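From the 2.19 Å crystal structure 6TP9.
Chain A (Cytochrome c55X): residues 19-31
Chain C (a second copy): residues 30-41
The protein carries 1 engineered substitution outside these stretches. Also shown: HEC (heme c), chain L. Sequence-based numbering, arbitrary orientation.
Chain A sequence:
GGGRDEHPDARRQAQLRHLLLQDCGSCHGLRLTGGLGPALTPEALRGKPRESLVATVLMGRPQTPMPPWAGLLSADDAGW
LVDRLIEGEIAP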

# COMPACT_ATOMS: atom_id res chain seq x y z
N LEU A 19 -10.12 0.77 0.02
CA LEU A 19 -10.05 2.21 -0.23
C LEU A 19 -8.74 2.79 0.28
O LEU A 19 -8.06 3.55 -0.42
N LEU A 20 -8.37 2.43 1.51
CA LEU A 20 -7.14 2.96 2.09
C LEU A 20 -5.93 2.60 1.24
O LEU A 20 -5.06 3.45 0.98
N LEU A 21 -5.85 1.35 0.79
CA LEU A 21 -4.64 0.87 0.14
C LEU A 21 -4.53 1.36 -1.30
O LEU A 21 -3.42 1.67 -1.75
N GLN A 22 -5.64 1.44 -2.03
CA GLN A 22 -5.57 1.73 -3.46
C GLN A 22 -5.97 3.15 -3.82
O GLN A 22 -5.50 3.66 -4.84
N ASP A 23 -6.81 3.82 -3.03
CA ASP A 23 -7.15 5.21 -3.29
C ASP A 23 -6.35 6.17 -2.42
O ASP A 23 -5.65 7.05 -2.93
N CYS A 24 -6.43 6.01 -1.09
CA CYS A 24 -5.68 6.89 -0.20
C CYS A 24 -4.18 6.70 -0.38
O CYS A 24 -3.41 7.66 -0.28
N GLY A 25 -3.75 5.47 -0.66
CA GLY A 25 -2.33 5.17 -0.74
C GLY A 25 -1.60 5.84 -1.88
O GLY A 25 -0.37 5.97 -1.82
N SER A 26 -2.32 6.27 -2.92
CA SER A 26 -1.67 6.96 -4.02
C SER A 26 -1.00 8.25 -3.54
O SER A 26 0.22 8.40 -3.63
N CYS A 27 -1.80 9.18 -3.01
CA CYS A 27 -1.24 10.44 -2.53
C CYS A 27 -0.37 10.23 -1.30
O CYS A 27 0.68 10.87 -1.17
N HIS A 28 -0.79 9.36 -0.39
CA HIS A 28 -0.10 9.16 0.87
C HIS A 28 1.01 8.11 0.79
O HIS A 28 1.52 7.68 1.82
N GLY A 29 1.37 7.69 -0.42
CA GLY A 29 2.59 6.93 -0.63
C GLY A 29 2.62 5.54 -0.02
O GLY A 29 3.46 5.25 0.83
N LEU A 30 1.72 4.66 -0.46
CA LEU A 30 1.79 3.27 -0.04
C LEU A 30 3.06 2.63 -0.59
O LEU A 30 3.42 2.81 -1.76
N ARG A 31 3.75 1.87 0.26
CA ARG A 31 4.99 1.21 -0.09
C ARG A 31 5.02 -0.16 0.58
O ARG A 31 4.37 -0.38 1.60
N LEU C 30 3.48 -3.38 4.66
CA LEU C 30 2.81 -2.27 3.99
C LEU C 30 2.86 -1.05 4.89
O LEU C 30 2.52 -1.14 6.08
N ARG C 31 3.26 0.09 4.33
CA ARG C 31 3.32 1.34 5.07
C ARG C 31 2.95 2.49 4.16
O ARG C 31 3.26 2.48 2.96
N LEU C 32 2.28 3.49 4.74
CA LEU C 32 1.92 4.72 4.03
C LEU C 32 2.98 5.76 4.37
O LEU C 32 2.84 6.57 5.27
N THR C 33 4.08 5.72 3.60
CA THR C 33 5.25 6.55 3.88
C THR C 33 5.12 7.97 3.35
O THR C 33 6.04 8.77 3.53
N GLY C 34 4.01 8.30 2.69
CA GLY C 34 3.79 9.65 2.23
C GLY C 34 4.33 9.93 0.85
O GLY C 34 5.44 9.50 0.51
N GLY C 35 3.55 10.63 0.04
CA GLY C 35 3.99 11.07 -1.27
C GLY C 35 3.63 12.53 -1.48
O GLY C 35 4.30 13.42 -0.94
N LEU C 36 2.58 12.78 -2.26
CA LEU C 36 2.03 14.14 -2.32
C LEU C 36 1.47 14.55 -0.97
O LEU C 36 1.65 15.70 -0.53
N GLY C 37 0.80 13.63 -0.28
CA GLY C 37 0.29 13.88 1.04
C GLY C 37 1.25 13.37 2.09
O GLY C 37 2.16 12.59 1.81
N PRO C 38 1.06 13.79 3.34
CA PRO C 38 1.98 13.39 4.40
C PRO C 38 1.88 11.90 4.69
O PRO C 38 0.94 11.21 4.28
N ALA C 39 2.88 11.40 5.40
CA ALA C 39 2.87 10.01 5.83
C ALA C 39 1.72 9.77 6.80
O ALA C 39 1.43 10.60 7.67
N LEU C 40 1.05 8.63 6.63
CA LEU C 40 0.01 8.18 7.55
C LEU C 40 0.50 6.99 8.37
O LEU C 40 -0.23 6.03 8.60
N THR C 41 1.76 7.05 8.79
CA THR C 41 2.34 5.99 9.60
C THR C 41 2.07 6.26 11.08
O THR C 41 1.91 7.42 11.49

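Leu30(C) opens the contact with its CA-to-CB bond sideways to chain A. Its m,t rotamer (chi1 -68°, chi2 176°) carries CD1 to 4.3 Å from CD2 of Leu21(A), while its CB lies 4.3 Å from CD1 of Leu30(A).

Arg31(C) pairs with its namesake across a short antiparallel bridge. Arg31(A) N donates to Arg31(C) O at 2.8 Å (147°), and Arg31(C) N to Arg31(A) O at 3.0 Å (163°), the reciprocal pattern of a hydrogen-bonded pair. The two arginine side chains share one face of this bridge, but the end of Arg31(C) leads away from chain A.

Leu32(C), on the other face with Leu30(A), is the main apolar insertion, with 95 Å² covered by chain A. With chi1 -65° (m) and chi2 160° (t), its end turns inward: CD1 lies 3.9 Å from Leu20(A) CD1, and CD2 lies 3.8 Å from Leu30(A) CD1 and 3.7 Å from Gly25(A) CA. Leu20(A) and Leu30(A) are both t,p.

Thr33(C), chi1 67° (p), uses backbone and side chain on one acceptor: its N and OG1 donate to Gly29(A) O at 2.9 and 3.2 Å. The same OG1 is 3.3 Å from Arg31(A) CG.

Gly34(C) N donates to His28(A) O at 2.7 Å. A CB on Gly29(A) would point toward chain C and fall 2.5 Å from Gly34(C) C, so the close backbone approach depends on its absence. Gly35(C) N makes a weak bond to Cys27(A) O (3.1 Å, 123°).

Leu36(C), t,p, lies sideways and brings CD2 to 4.2 Å from Cys27(A) SG. Its N donates to water 1 at 2.9 Å, and the water donates to Ser26(A) O at 2.6 Å, bridging the chains. Cys27(A) SG is itself bonded to heme CAC (1.8 Å), as Cys24(A) SG is to CAB (1.8 Å).

Gly37(C) N bonds Cys27(A) O well (2.9 Å, 164°). Its CA is 3.6 Å from heme C2D, and a CB there would clash with heme C1D at 2.7 Å.

Pro38(C) points its CB away, yet its O accepts from His28(A) ND1 at 2.7 Å (169°), near the ring plane. With NE2 bound to heme FE at 2.0 Å, both ring nitrogens of His28(A) (chi1 -71°, m; chi2 -82°) are engaged. Pro38(C) CD also approaches heme C3D at 3.3 Å.

Leu40(C), m,t, points toward chain A and covers one face of that imidazole: CD1 sits 3.4 Å from the His28(A) ring centroid, 13° off the normal, a CH-pi contact, and 3.8 Å from heme CHB.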

# COMPACT_ATOMS: atom_id res chain seq x y z
CB LEU A 19 -11.24 2.91 0.42
CG LEU A 19 -11.28 4.43 0.28
CD1 LEU A 19 -11.64 4.83 -1.14
CD2 LEU A 19 -12.26 5.03 1.28
CB LEU A 20 -6.96 2.42 3.51
CG LEU A 20 -5.71 2.89 4.26
CD1 LEU A 20 -5.75 4.39 4.50
CD2 LEU A 20 -5.56 2.14 5.58
CB LEU A 21 -4.59 -0.65 0.21
CG LEU A 21 -4.53 -1.17 1.65
CD1 LEU A 21 -4.66 -2.68 1.71
CD2 LEU A 21 -3.22 -0.73 2.31
CB GLN A 22 -6.43 0.74 -4.24
CG GLN A 22 -5.81 -0.66 -4.29
CD GLN A 22 -6.36 -1.53 -5.41
OE1 GLN A 22 -6.91 -1.03 -6.39
NE2 GLN A 22 -6.21 -2.84 -5.27
CB ASP A 23 -8.65 5.45 -3.08
CG ASP A 23 -9.12 6.77 -3.66
OD1 ASP A 23 -8.41 7.79 -3.48
OD2 ASP A 23 -10.19 6.80 -4.31
CB CYS A 24 -6.08 6.61 1.25
SG CYS A 24 -7.86 6.49 1.54
CB SER A 26 -2.69 7.27 -5.12
OG SER A 26 -3.64 8.21 -4.69
CB CYS A 27 -2.37 11.42 -2.21
SG CYS A 27 -3.31 12.01 -3.64
CB HIS A 28 -1.10 8.79 1.97
CG HIS A 28 -1.98 9.92 2.39
ND1 HIS A 28 -1.58 10.88 3.29
CD2 HIS A 28 -3.25 10.26 2.03
CE1 HIS A 28 -2.55 11.76 3.47
NE2 HIS A 28 -3.58 11.40 2.72
CB LEU A 30 0.56 2.50 -0.52
CG LEU A 30 0.47 1.04 -0.07
CD1 LEU A 30 0.31 0.94 1.44
CD2 LEU A 30 -0.67 0.33 -0.78
CB ARG A 31 6.22 2.02 0.34
CG ARG A 31 6.35 3.38 -0.30
CD ARG A 31 6.74 3.28 -1.77
NE ARG A 31 5.86 4.09 -2.60
CZ ARG A 31 6.08 5.36 -2.94
NH1 ARG A 31 7.17 5.99 -2.54
NH2 ARG A 31 5.20 6.00 -3.71
CB LEU C 30 1.35 -2.61 3.66
CG LEU C 30 1.08 -3.67 2.60
CD1 LEU C 30 -0.41 -3.92 2.48
CD2 LEU C 30 1.66 -3.27 1.25
CB ARG C 31 4.72 1.57 5.66
CG ARG C 31 4.90 0.96 7.04
CD ARG C 31 6.35 0.99 7.49
NE ARG C 31 6.78 2.30 7.99
CZ ARG C 31 6.47 2.78 9.20
NH1 ARG C 31 5.72 2.07 10.03
NH2 ARG C 31 6.92 3.97 9.56
CB LEU C 32 0.53 5.18 4.45
CG LEU C 32 -0.58 4.21 4.04
CD1 LEU C 32 -1.83 4.42 4.87
CD2 LEU C 32 -0.89 4.38 2.57
CB THR C 33 6.50 5.90 3.29
OG1 THR C 33 6.41 5.90 1.86
CG2 THR C 33 6.64 4.47 3.78
CB LEU C 36 0.95 14.21 -3.40
CG LEU C 36 0.22 15.56 -3.52
CD1 LEU C 36 1.16 16.61 -4.08
CD2 LEU C 36 -1.02 15.43 -4.39
CB PRO C 38 1.53 14.22 5.61
CG PRO C 38 0.09 14.50 5.35
CD PRO C 38 -0.05 14.62 3.85
CB ALA C 39 4.20 9.65 6.50
CB LEU C 40 -1.27 7.83 6.79
CG LEU C 40 -1.81 8.95 5.90
CD1 LEU C 40 -3.14 8.54 5.28
CD2 LEU C 40 -1.94 10.25 6.68
CB THR C 41 3.84 5.90 9.36
OG1 THR C 41 4.46 7.14 9.74
CG2 THR C 41 4.14 5.62 7.90
FE HEC L . -5.10 12.71 2.64
CHA HEC L . -3.81 15.12 4.72
CHB HEC L . -6.14 10.93 5.41
CHC HEC L . -6.69 10.44 0.62
CHD HEC L . -3.56 14.07 -0.07
NA HEC L . -5.03 13.00 4.68
C1A HEC L . -4.38 14.02 5.33
C2A HEC L . -4.39 13.74 6.75
C3A HEC L . -5.03 12.58 6.93
C4A HEC L . -5.45 12.09 5.64
CMA HEC L . -5.30 11.86 8.27
CAA HEC L . -3.77 14.62 7.86
CBA HEC L . -2.42 14.04 8.28
CGA HEC L . -1.86 14.82 9.45
O1A HEC L . -2.63 15.54 10.13
O2A HEC L . -0.63 14.71 9.70
NB HEC L . -6.18 11.00 2.95
C1B HEC L . -6.55 10.47 4.18
C2B HEC L . -7.42 9.34 3.94
C3B HEC L . -7.58 9.21 2.62
C4B HEC L . -6.80 10.24 1.97
CMB HEC L . -8.05 8.45 5.03
CAB HEC L . -8.41 8.14 1.88
CBB HEC L . -9.86 8.10 2.40
NC HEC L . -5.08 12.29 0.65
C1C HEC L . -5.90 11.38 0.01
C2C HEC L . -5.72 11.55 -1.42
C3C HEC L . -4.95 12.62 -1.61
C4C HEC L . -4.46 13.06 -0.31
CMC HEC L . -6.56 10.81 -2.49
CAC HEC L . -4.49 13.21 -2.97
CBC HEC L . -5.68 13.45 -3.91
ND HEC L . -3.87 14.33 2.37
C1D HEC L . -3.37 14.72 1.13
C2D HEC L . -2.61 15.94 1.30
C3D HEC L . -2.69 16.27 2.79
C4D HEC L . -3.49 15.22 3.38
CMD HEC L . -1.88 16.75 0.21
CAD HEC L . -2.05 17.48 3.50
CBD HEC L . -3.03 18.64 3.46
CGD HEC L . -2.46 19.83 4.19
O1D HEC L . -1.28 20.18 3.93
O2D HEC L . -3.20 20.43 5.02
O HOH W 1 1.75 10.50 -3.90